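Local coordinates for protein aldose 1-epimerase (Caenorhabditis elegans, PDB 1LUR) that probably interconverts the alpha and beta anomers of aldose sugars such as galactose, at residues A25-F30 and V143-N148; K78-H83 and M91-G96; D200-T205 and D236-L241. All coordinates share one frame; numbering follows the deposited sequence.

Contact 1 (A25-F30 and V143-N148); sequences ATLLPF and VTYTVN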
loop_
_atom_site.group_PDB
_atom_site.type_symbol
_atom_site.label_atom_id
_atom_site.label_comp_id
_atom_site.label_asym_id
_atom_site.label_seq_id
_atom_site.Cartn_x
_atom_site.Cartn_y
_atom_site.Cartn_z
ATOM N N ALA A 25 6.639 5.828 14.359
ATOM C CA ALA A 25 5.958 6.016 13.087
ATOM C C ALA A 25 5.456 7.449 13.016
ATOM O O ALA A 25 4.913 7.972 13.987
ATOM C CB ALA A 25 4.788 5.051 12.966
ATOM N N THR A 26 5.654 8.089 11.872
ATOM C CA THR A 26 5.205 9.458 11.703
ATOM C C THR A 26 4.140 9.479 10.610
ATOM O O THR A 26 4.384 9.039 9.489
ATOM C CB THR A 26 6.363 10.380 11.309
ATOM O OG1 THR A 26 7.393 10.298 12.303
ATOM C CG2 THR A 26 5.882 11.818 11.216
ATOM N N LEU A 27 2.960 9.985 10.951
ATOM C CA LEU A 27 1.854 10.061 10.007
ATOM C C LEU A 27 1.544 11.499 9.598
ATOM O O LEU A 27 1.951 12.452 10.264
ATOM C CB LEU A 27 0.604 9.429 10.614
ATOM C CG LEU A 27 0.716 7.981 11.100
ATOM C CD1 LEU A 27 1.335 7.128 10.000
ATOM C CD2 LEU A 27 1.568 7.912 12.366
ATOM N N LEU A 28 0.807 11.638 8.500
ATOM C CA LEU A 28 0.424 12.943 7.978
ATOM C C LEU A 28 -1.053 12.888 7.594
ATOM O O LEU A 28 -1.472 12.012 6.836
ATOM C CB LEU A 28 1.276 13.281 6.749
ATOM C CG LEU A 28 1.175 14.681 6.140
ATOM C CD1 LEU A 28 1.664 15.725 7.146
ATOM C CD2 LEU A 28 2.023 14.736 4.875
ATOM N N PRO A 29 -1.860 13.817 8.125
ATOM C CA PRO A 29 -3.296 13.870 7.834
ATOM C C PRO A 29 -3.575 13.853 6.337
ATOM O O PRO A 29 -4.556 13.257 5.882
ATOM C CB PRO A 29 -3.730 15.179 8.485
ATOM C CG PRO A 29 -2.807 15.285 9.657
ATOM C CD PRO A 29 -1.478 14.896 9.055
ATOM N N PHE A 30 -2.709 14.511 5.571
ATOM C CA PHE A 30 -2.880 14.558 4.126
ATOM C C PHE A 30 -2.657 13.176 3.539
ATOM O O PHE A 30 -1.559 12.618 3.619
ATOM C CB PHE A 30 -1.901 15.545 3.495
ATOM C CG PHE A 30 -2.035 15.647 2.007
ATOM C CD1 PHE A 30 -3.169 16.217 1.436
ATOM C CD2 PHE A 30 -1.041 15.151 1.174
ATOM C CE1 PHE A 30 -3.311 16.288 0.051
ATOM C CE2 PHE A 30 -1.173 15.215 -0.212
ATOM C CZ PHE A 30 -2.311 15.785 -0.774
ATOM N N VAL A 143 -9.087 5.243 8.942
ATOM C CA VAL A 143 -7.846 4.484 8.920
ATOM C C VAL A 143 -7.070 4.733 10.206
ATOM O O VAL A 143 -6.903 5.883 10.629
ATOM C CB VAL A 143 -6.970 4.897 7.719
ATOM C CG1 VAL A 143 -5.546 4.391 7.905
ATOM C CG2 VAL A 143 -7.571 4.339 6.437
ATOM N N THR A 144 -6.592 3.655 10.820
ATOM C CA THR A 144 -5.836 3.777 12.060
ATOM C C THR A 144 -4.458 3.148 11.968
ATOM O O THR A 144 -4.285 2.088 11.362
ATOM C CB THR A 144 -6.584 3.104 13.242
ATOM O OG1 THR A 144 -7.891 3.675 13.378
ATOM C CG2 THR A 144 -5.804 3.307 14.554
ATOM N N TYR A 145 -3.475 3.833 12.547
ATOM C CA TYR A 145 -2.103 3.358 12.566
ATOM C C TYR A 145 -1.812 3.184 14.051
ATOM O O TYR A 145 -2.030 4.110 14.838
ATOM C CB TYR A 145 -1.128 4.382 11.997
ATOM C CG TYR A 145 -1.178 4.557 10.504
ATOM C CD1 TYR A 145 -1.981 5.543 9.925
ATOM C CD2 TYR A 145 -0.365 3.791 9.667
ATOM C CE1 TYR A 145 -1.962 5.773 8.551
ATOM C CE2 TYR A 145 -0.340 4.013 8.287
ATOM C CZ TYR A 145 -1.139 5.011 7.739
ATOM O OH TYR A 145 -1.088 5.268 6.388
ATOM N N THR A 146 -1.331 2.007 14.430
ATOM C CA THR A 146 -1.020 1.731 15.823
ATOM C C THR A 146 0.272 0.933 15.940
ATOM O O THR A 146 0.541 0.049 15.130
ATOM C CB THR A 146 -2.156 0.911 16.477
ATOM O OG1 THR A 146 -3.387 1.645 16.399
ATOM C CG2 THR A 146 -1.831 0.603 17.944
ATOM N N VAL A 147 1.089 1.272 16.929
ATOM C CA VAL A 147 2.345 0.564 17.146
ATOM C C VAL A 147 2.189 -0.078 18.520
ATOM O O VAL A 147 1.556 0.503 19.401
ATOM C CB VAL A 147 3.555 1.514 17.166
ATOM C CG1 VAL A 147 3.865 1.995 15.758
ATOM C CG2 VAL A 147 3.274 2.696 18.091
ATOM N N ASN A 148 2.743 -1.273 18.704
ATOM C CA ASN A 148 2.625 -1.945 19.998
ATOM C C ASN A 148 3.948 -2.485 20.526
ATOM O O ASN A 148 4.987 -2.335 19.888
ATOM C CB ASN A 148 1.611 -3.088 19.918
ATOM C CG ASN A 148 1.972 -4.119 18.866
ATOM O OD1 ASN A 148 3.140 -4.458 18.678
ATOM N ND2 ASN A 148 0.958 -4.642 18.189
#
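Leu27 lowers one methyl onto the ring of Tyr145, a compact instance of how an aliphatic branch and an aromatic face can bring two strands together with no hydrogen bond between the two segments. The methyl CD1 of Leu27 sits 3.5 Å from the centroid of the Tyr145 ring and only 8° off the ring normal, a CH-pi contact over the middle of the face. Behind it, Leu27 CG lies 3.8 Å from Tyr145 CD1, so the branch leans toward one flank of the ring. Tyr145 holds its CG beside the backbone N (chi1 -73°), and a chi2 of 93° stands the ring across its own CA-CB-CG plane, turning a broad surface to Leu27. In the beta-sandwich fold of the galactose mutarotase family, strand 24-28 of a four-stranded sheet here packs on strand 138-147 of a nine-stranded one. Two residues along, Ala25 CB approaches Val147 CG1 at 4.2 Å, while Ile17 of the neighbouring strand 15-18 touches Ala25, Leu27 and Val147. Phe124 and Ile155, from the strands flanking 138-147, also pack against Tyr145. Tyr145 OH is hydrogen-bonded to Ala32 O, tying the far end of the ring to the link between strands 24-28 and 33-40. An alanine in place of Tyr145 would probably leave Leu27 CD1 without its aromatic platform and Ala32 O without its hydroxyl partner.

Contact 2 (K78-H83 and M91-G96); sequences KNSTLH and MTPNNG
At the open end of the beta hairpin formed by strands 81-84 and 87-90, Ser80 and Met91 meet just beyond the regular pairing. Met91 N donates to Ser80 O at 2.9 Å. The bond is nearly straight, 169° at the hydrogen, and the donor lies in the carbonyl plane. Since Leu82 pairs with Tyr89 through backbone bonds further in, this link carries the same antiparallel register two residues outward, illustrating how a hairpin can be fastened past the ends of its strands. The chain turns sharply on the way in: Asn79 and Ser80 both take left-handed backbone angles, and Thr81 OG1 donates back to Asn79 O at 2.9 Å from above the carbonyl plane. Ser80 then presents its side chain to the opposing segment. Its CB is 3.5 Å from Met91 O. A chi1 of -56° turns OG away from the Ser80 carbonyl carbon and against the proline ring, with Ser80 OG 3.3 Å from Pro93 CG and 3.4 Å from Pro93 CA. The same hydroxyl is hydrogen-bonded to Pro97 O. The loop after Met91 thus curls round to grip the serine twice, by ring contact and by polar bond. Tyr99 touches the side chains of Ser80, Asn94 and Met91, the last of these modelled as selenomethionine.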
loop_
_atom_site.group_PDB
_atom_site.type_symbol
_atom_site.label_atom_id
_atom_site.label_comp_id
_atom_site.label_asym_id
_atom_site.label_seq_id
_atom_site.Cartn_x
_atom_site.Cartn_y
_atom_site.Cartn_z
ATOM N N LYS A 78 -9.697 -0.551 -15.414
ATOM C CA LYS A 78 -9.427 -0.706 -16.841
ATOM C C LYS A 78 -10.199 0.240 -17.745
ATOM O O LYS A 78 -11.428 0.259 -17.747
ATOM C CB LYS A 78 -9.680 -2.149 -17.267
ATOM C CG LYS A 78 -9.283 -2.457 -18.706
ATOM C CD LYS A 78 -9.337 -3.961 -18.974
ATOM C CE LYS A 78 -9.333 -4.267 -20.473
ATOM N NZ LYS A 78 -8.162 -3.665 -21.172
ATOM N N ASN A 79 -9.449 1.029 -18.510
ATOM C CA ASN A 79 -10.012 2.001 -19.439
ATOM C C ASN A 79 -10.930 3.032 -18.792
ATOM O O ASN A 79 -11.833 3.572 -19.428
ATOM C CB ASN A 79 -10.730 1.281 -20.584
ATOM C CG ASN A 79 -9.776 0.410 -21.403
ATOM O OD1 ASN A 79 -8.589 0.722 -21.523
ATOM N ND2 ASN A 79 -10.291 -0.672 -21.974
ATOM N N SER A 80 -10.682 3.313 -17.519
ATOM C CA SER A 80 -11.481 4.290 -16.796
ATOM C C SER A 80 -12.987 4.086 -16.891
ATOM O O SER A 80 -13.746 5.053 -16.817
ATOM C CB SER A 80 -11.144 5.698 -17.296
ATOM O OG SER A 80 -9.758 5.964 -17.185
ATOM N N THR A 81 -13.418 2.839 -17.057
ATOM C CA THR A 81 -14.840 2.547 -17.155
ATOM C C THR A 81 -15.168 1.246 -16.433
ATOM O O THR A 81 -14.365 0.316 -16.429
ATOM C CB THR A 81 -15.286 2.390 -18.613
ATOM O OG1 THR A 81 -14.729 3.453 -19.400
ATOM C CG2 THR A 81 -16.812 2.435 -18.701
ATOM N N LEU A 82 -16.345 1.188 -15.823
ATOM C CA LEU A 82 -16.784 0.000 -15.104
ATOM C C LEU A 82 -18.296 -0.021 -15.061
ATOM O O LEU A 82 -18.952 0.976 -15.365
ATOM C CB LEU A 82 -16.226 -0.013 -13.670
ATOM C CG LEU A 82 -16.667 1.084 -12.695
ATOM C CD1 LEU A 82 -18.042 0.753 -12.100
ATOM C CD2 LEU A 82 -15.634 1.207 -11.583
ATOM N N HIS A 83 -18.847 -1.169 -14.697
ATOM C CA HIS A 83 -20.281 -1.322 -14.604
ATOM C C HIS A 83 -20.589 -1.666 -13.157
ATOM O O HIS A 83 -19.995 -2.584 -12.596
ATOM C CB HIS A 83 -20.764 -2.435 -15.537
ATOM C CG HIS A 83 -20.443 -2.186 -16.979
ATOM N ND1 HIS A 83 -19.215 -2.483 -17.530
ATOM C CD2 HIS A 83 -21.175 -1.629 -17.972
ATOM C CE1 HIS A 83 -19.205 -2.119 -18.801
ATOM N NE2 HIS A 83 -20.382 -1.597 -19.095
HETATM N N MSE A 91 -14.922 7.569 -15.847
HETATM C CA MSE A 91 -14.146 8.634 -15.242
HETATM C C MSE A 91 -13.168 9.215 -16.270
HETATM O O MSE A 91 -13.014 8.672 -17.371
HETATM C CB MSE A 91 -13.383 8.083 -14.032
HETATM C CG MSE A 91 -14.260 7.719 -12.819
HETATM SE SE MSE A 91 -15.455 6.196 -13.030
HETATM C CE MSE A 91 -17.133 7.127 -13.322
ATOM N N THR A 92 -12.535 10.330 -15.923
ATOM C CA THR A 92 -11.573 10.966 -16.821
ATOM C C THR A 92 -10.236 10.275 -16.546
ATOM O O THR A 92 -9.776 10.247 -15.404
ATOM C CB THR A 92 -11.430 12.483 -16.528
ATOM O OG1 THR A 92 -12.660 13.157 -16.836
ATOM C CG2 THR A 92 -10.291 13.086 -17.358
ATOM N N PRO A 93 -9.612 9.680 -17.579
ATOM C CA PRO A 93 -8.328 8.999 -17.388
ATOM C C PRO A 93 -7.279 9.896 -16.737
ATOM O O PRO A 93 -7.198 11.086 -17.039
ATOM C CB PRO A 93 -7.942 8.592 -18.809
ATOM C CG PRO A 93 -9.261 8.315 -19.437
ATOM C CD PRO A 93 -10.120 9.467 -18.947
ATOM N N ASN A 94 -6.471 9.322 -15.846
ATOM C CA ASN A 94 -5.428 10.084 -15.159
ATOM C C ASN A 94 -4.075 9.370 -15.230
ATOM O O ASN A 94 -3.070 9.885 -14.754
ATOM C CB ASN A 94 -5.807 10.292 -13.696
ATOM C CG ASN A 94 -5.658 9.026 -12.878
ATOM O OD1 ASN A 94 -5.913 7.928 -13.369
ATOM N ND2 ASN A 94 -5.245 9.174 -11.622
ATOM N N ASN A 95 -4.070 8.176 -15.811
ATOM C CA ASN A 95 -2.859 7.375 -15.954
ATOM C C ASN A 95 -3.044 6.529 -17.197
ATOM O O ASN A 95 -3.623 5.444 -17.147
ATOM C CB ASN A 95 -2.655 6.477 -14.730
ATOM C CG ASN A 95 -1.539 5.467 -14.930
ATOM O OD1 ASN A 95 -1.726 4.432 -15.578
ATOM N ND2 ASN A 95 -0.365 5.770 -14.386
ATOM N N GLY A 96 -2.542 7.028 -18.320
ATOM C CA GLY A 96 -2.684 6.294 -19.555
ATOM C C GLY A 96 -4.176 6.335 -19.804
ATOM O O GLY A 96 -4.823 7.330 -19.471
#

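Contact 3 (D200-T205 and D236-L241); sequences DTFCPT and DLDNDL
Phe202 reaches from a loop toward the start of strand 238-243, and its side chain can be read atom by atom as a case of an aromatic group packed beside oxygen atoms. CB comes first, 3.9 Å from Asp238 OD2. At the next step Phe202 CG is 3.7 Å from that same carboxylate oxygen, and the closest approach of the two segments follows at Phe202 CD2, 3.6 Å from Asp238 OD2. CD2 also stands 4.0 Å from the backbone oxygen Asp238 O. Further out, Phe202 CE2 lies 4.0 Å from Asp236 O, while CZ, at the tip, stays beyond contact distance of 236-241. The ring and the Asp238 carboxylate cross obliquely, their planes 34° apart, so neither a stack nor a perpendicular approach results. With CG anti to the carbonyl carbon (chi1 -68°), the Phe202 ring is carried toward Asp238. A water donates to Phe202 O and to Asp238 O, each at 3.1 Å, bridging the two backbones. Asp238 extends CG anti to its backbone N, which carries the carboxylate out to where OD2 meets the ring and OD1 is hydrogen-bonded to His277 NE2. Asp240 OD1 takes His277 ND1, so two aspartates of one strand hold both nitrogens of a single imidazole. A sulfate ion about 6 Å from the Phe202 side chain probably came from the crystallisation liquor, though it may mark a pocket. Within the seven-stranded antiparallel sheet, strand 238-243 runs between 194-198 and 275-279; Asp238 and Asn239 both face Leu278 in a classic beta bulge, Asp240 pairs with Val196, and strand 204-205, just after the loop carrying Phe202, joins Glu197 through Thr205.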
loop_
_atom_site.group_PDB
_atom_site.type_symbol
_atom_site.label_atom_id
_atom_site.label_comp_id
_atom_site.label_asym_id
_atom_site.label_seq_id
_atom_site.Cartn_x
_atom_site.Cartn_y
_atom_site.Cartn_z
ATOM N N ASP A 200 0.929 -4.365 -21.126
ATOM C CA ASP A 200 2.001 -3.381 -21.288
ATOM C C ASP A 200 1.830 -2.153 -20.396
ATOM O O ASP A 200 2.811 -1.576 -19.925
ATOM C CB ASP A 200 2.070 -2.909 -22.745
ATOM C CG ASP A 200 1.692 -3.993 -23.732
ATOM O OD1 ASP A 200 0.551 -4.502 -23.644
ATOM O OD2 ASP A 200 2.531 -4.328 -24.599
ATOM N N THR A 201 0.584 -1.745 -20.185
ATOM C CA THR A 201 0.286 -0.582 -19.355
ATOM C C THR A 201 0.134 -0.994 -17.901
ATOM O O THR A 201 -0.315 -0.210 -17.063
ATOM C CB THR A 201 -1.024 0.086 -19.792
ATOM O OG1 THR A 201 -2.116 -0.801 -19.527
ATOM C CG2 THR A 201 -0.993 0.394 -21.269
ATOM N N PHE A 202 0.507 -2.235 -17.616
ATOM C CA PHE A 202 0.422 -2.781 -16.276
ATOM C C PHE A 202 -1.004 -2.820 -15.749
ATOM O O PHE A 202 -1.244 -2.630 -14.558
ATOM C CB PHE A 202 1.338 -2.011 -15.318
ATOM C CG PHE A 202 2.801 -2.212 -15.603
ATOM C CD1 PHE A 202 3.487 -1.348 -16.454
ATOM C CD2 PHE A 202 3.475 -3.312 -15.081
ATOM C CE1 PHE A 202 4.823 -1.578 -16.785
ATOM C CE2 PHE A 202 4.815 -3.555 -15.405
ATOM C CZ PHE A 202 5.490 -2.687 -16.259
ATOM N N CYS A 203 -1.955 -3.045 -16.650
ATOM C CA CYS A 203 -3.352 -3.122 -16.248
ATOM C C CYS A 203 -3.714 -4.594 -16.344
ATOM O O CYS A 203 -3.395 -5.254 -17.341
ATOM C CB CYS A 203 -4.267 -2.323 -17.172
ATOM S SG CYS A 203 -6.008 -2.467 -16.674
ATOM N N PRO A 204 -4.370 -5.134 -15.306
ATOM C CA PRO A 204 -4.759 -6.545 -15.308
ATOM C C PRO A 204 -5.518 -6.951 -16.564
ATOM O O PRO A 204 -6.300 -6.176 -17.111
ATOM C CB PRO A 204 -5.617 -6.666 -14.055
ATOM C CG PRO A 204 -4.974 -5.672 -13.124
ATOM C CD PRO A 204 -4.740 -4.487 -14.034
ATOM N N THR A 205 -5.288 -8.179 -17.011
ATOM C CA THR A 205 -5.955 -8.691 -18.200
ATOM C C THR A 205 -7.126 -9.574 -17.779
ATOM O O THR A 205 -7.980 -9.921 -18.593
ATOM C CB THR A 205 -4.993 -9.539 -19.040
ATOM O OG1 THR A 205 -4.500 -10.621 -18.241
ATOM C CG2 THR A 205 -3.827 -8.699 -19.516
ATOM N N ASP A 236 11.375 -4.739 -13.026
ATOM C CA ASP A 236 10.080 -4.172 -13.380
ATOM C C ASP A 236 8.934 -4.795 -12.603
ATOM O O ASP A 236 7.830 -4.949 -13.124
ATOM C CB ASP A 236 9.822 -4.314 -14.886
ATOM C CG ASP A 236 9.942 -5.745 -15.369
ATOM O OD1 ASP A 236 9.328 -6.646 -14.756
ATOM O OD2 ASP A 236 10.646 -5.968 -16.376
ATOM N N LEU A 237 9.199 -5.159 -11.354
ATOM C CA LEU A 237 8.174 -5.761 -10.520
ATOM C C LEU A 237 7.096 -4.706 -10.300
ATOM O O LEU A 237 7.406 -3.546 -10.036
ATOM C CB LEU A 237 8.772 -6.187 -9.179
ATOM C CG LEU A 237 7.834 -6.896 -8.205
ATOM C CD1 LEU A 237 7.286 -8.166 -8.837
ATOM C CD2 LEU A 237 8.591 -7.212 -6.929
ATOM N N ASP A 238 5.837 -5.112 -10.417
ATOM C CA ASP A 238 4.708 -4.202 -10.236
ATOM C C ASP A 238 3.459 -5.004 -10.543
ATOM O O ASP A 238 2.691 -4.666 -11.446
ATOM C CB ASP A 238 4.838 -3.004 -11.191
ATOM C CG ASP A 238 3.675 -2.031 -11.080
ATOM O OD1 ASP A 238 3.036 -1.975 -10.007
ATOM O OD2 ASP A 238 3.413 -1.305 -12.065
ATOM N N ASN A 239 3.270 -6.075 -9.778
ATOM C CA ASN A 239 2.127 -6.963 -9.943
ATOM C C ASN A 239 1.483 -7.372 -8.634
ATOM O O ASN A 239 2.022 -7.137 -7.549
ATOM C CB ASN A 239 2.555 -8.251 -10.650
ATOM C CG ASN A 239 3.276 -7.996 -11.948
ATOM O OD1 ASN A 239 2.775 -8.335 -13.018
ATOM N ND2 ASN A 239 4.462 -7.396 -11.866
ATOM N N ASP A 240 0.334 -8.021 -8.773
ATOM C CA ASP A 240 -0.462 -8.521 -7.667
ATOM C C ASP A 240 -0.028 -9.962 -7.391
ATOM O O ASP A 240 -0.058 -10.799 -8.294
ATOM C CB ASP A 240 -1.940 -8.571 -8.058
ATOM C CG ASP A 240 -2.639 -7.230 -7.965
ATOM O OD1 ASP A 240 -1.987 -6.171 -8.086
ATOM O OD2 ASP A 240 -3.873 -7.258 -7.789
ATOM N N LEU A 241 0.377 -10.254 -6.159
ATOM C CA LEU A 241 0.793 -11.609 -5.811
ATOM C C LEU A 241 -0.317 -12.163 -4.922
ATOM O O LEU A 241 -0.542 -11.671 -3.813
ATOM C CB LEU A 241 2.142 -11.594 -5.080
ATOM C CG LEU A 241 3.400 -11.669 -5.963
ATOM C CD1 LEU A 241 3.527 -13.067 -6.540
ATOM C CD2 LEU A 241 3.340 -10.637 -7.083
HETATM O O HOH W 1 -0.169 -3.403 -11.727
#

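From the N terminus, the chain passes first through 25-30, whose partner 143-148 arrives only after 112 intervening residues; contact 1 therefore closes a long loop and ties the small N-terminal sheet to the largest one. Contact 2 is nested inside that loop, a short local closure around a two-stranded hairpin. Contact 3 opens after both have closed and shuts a loop of 30 intervening residues, linking 200-205 with a strand of the seven-stranded sheet. Sequence order and space differ here: contact 1 lies across the chain's centre from the other two, whereas contacts 2 and 3 touch, Lys78 CB packing 3.7 Å from Cys203 SG.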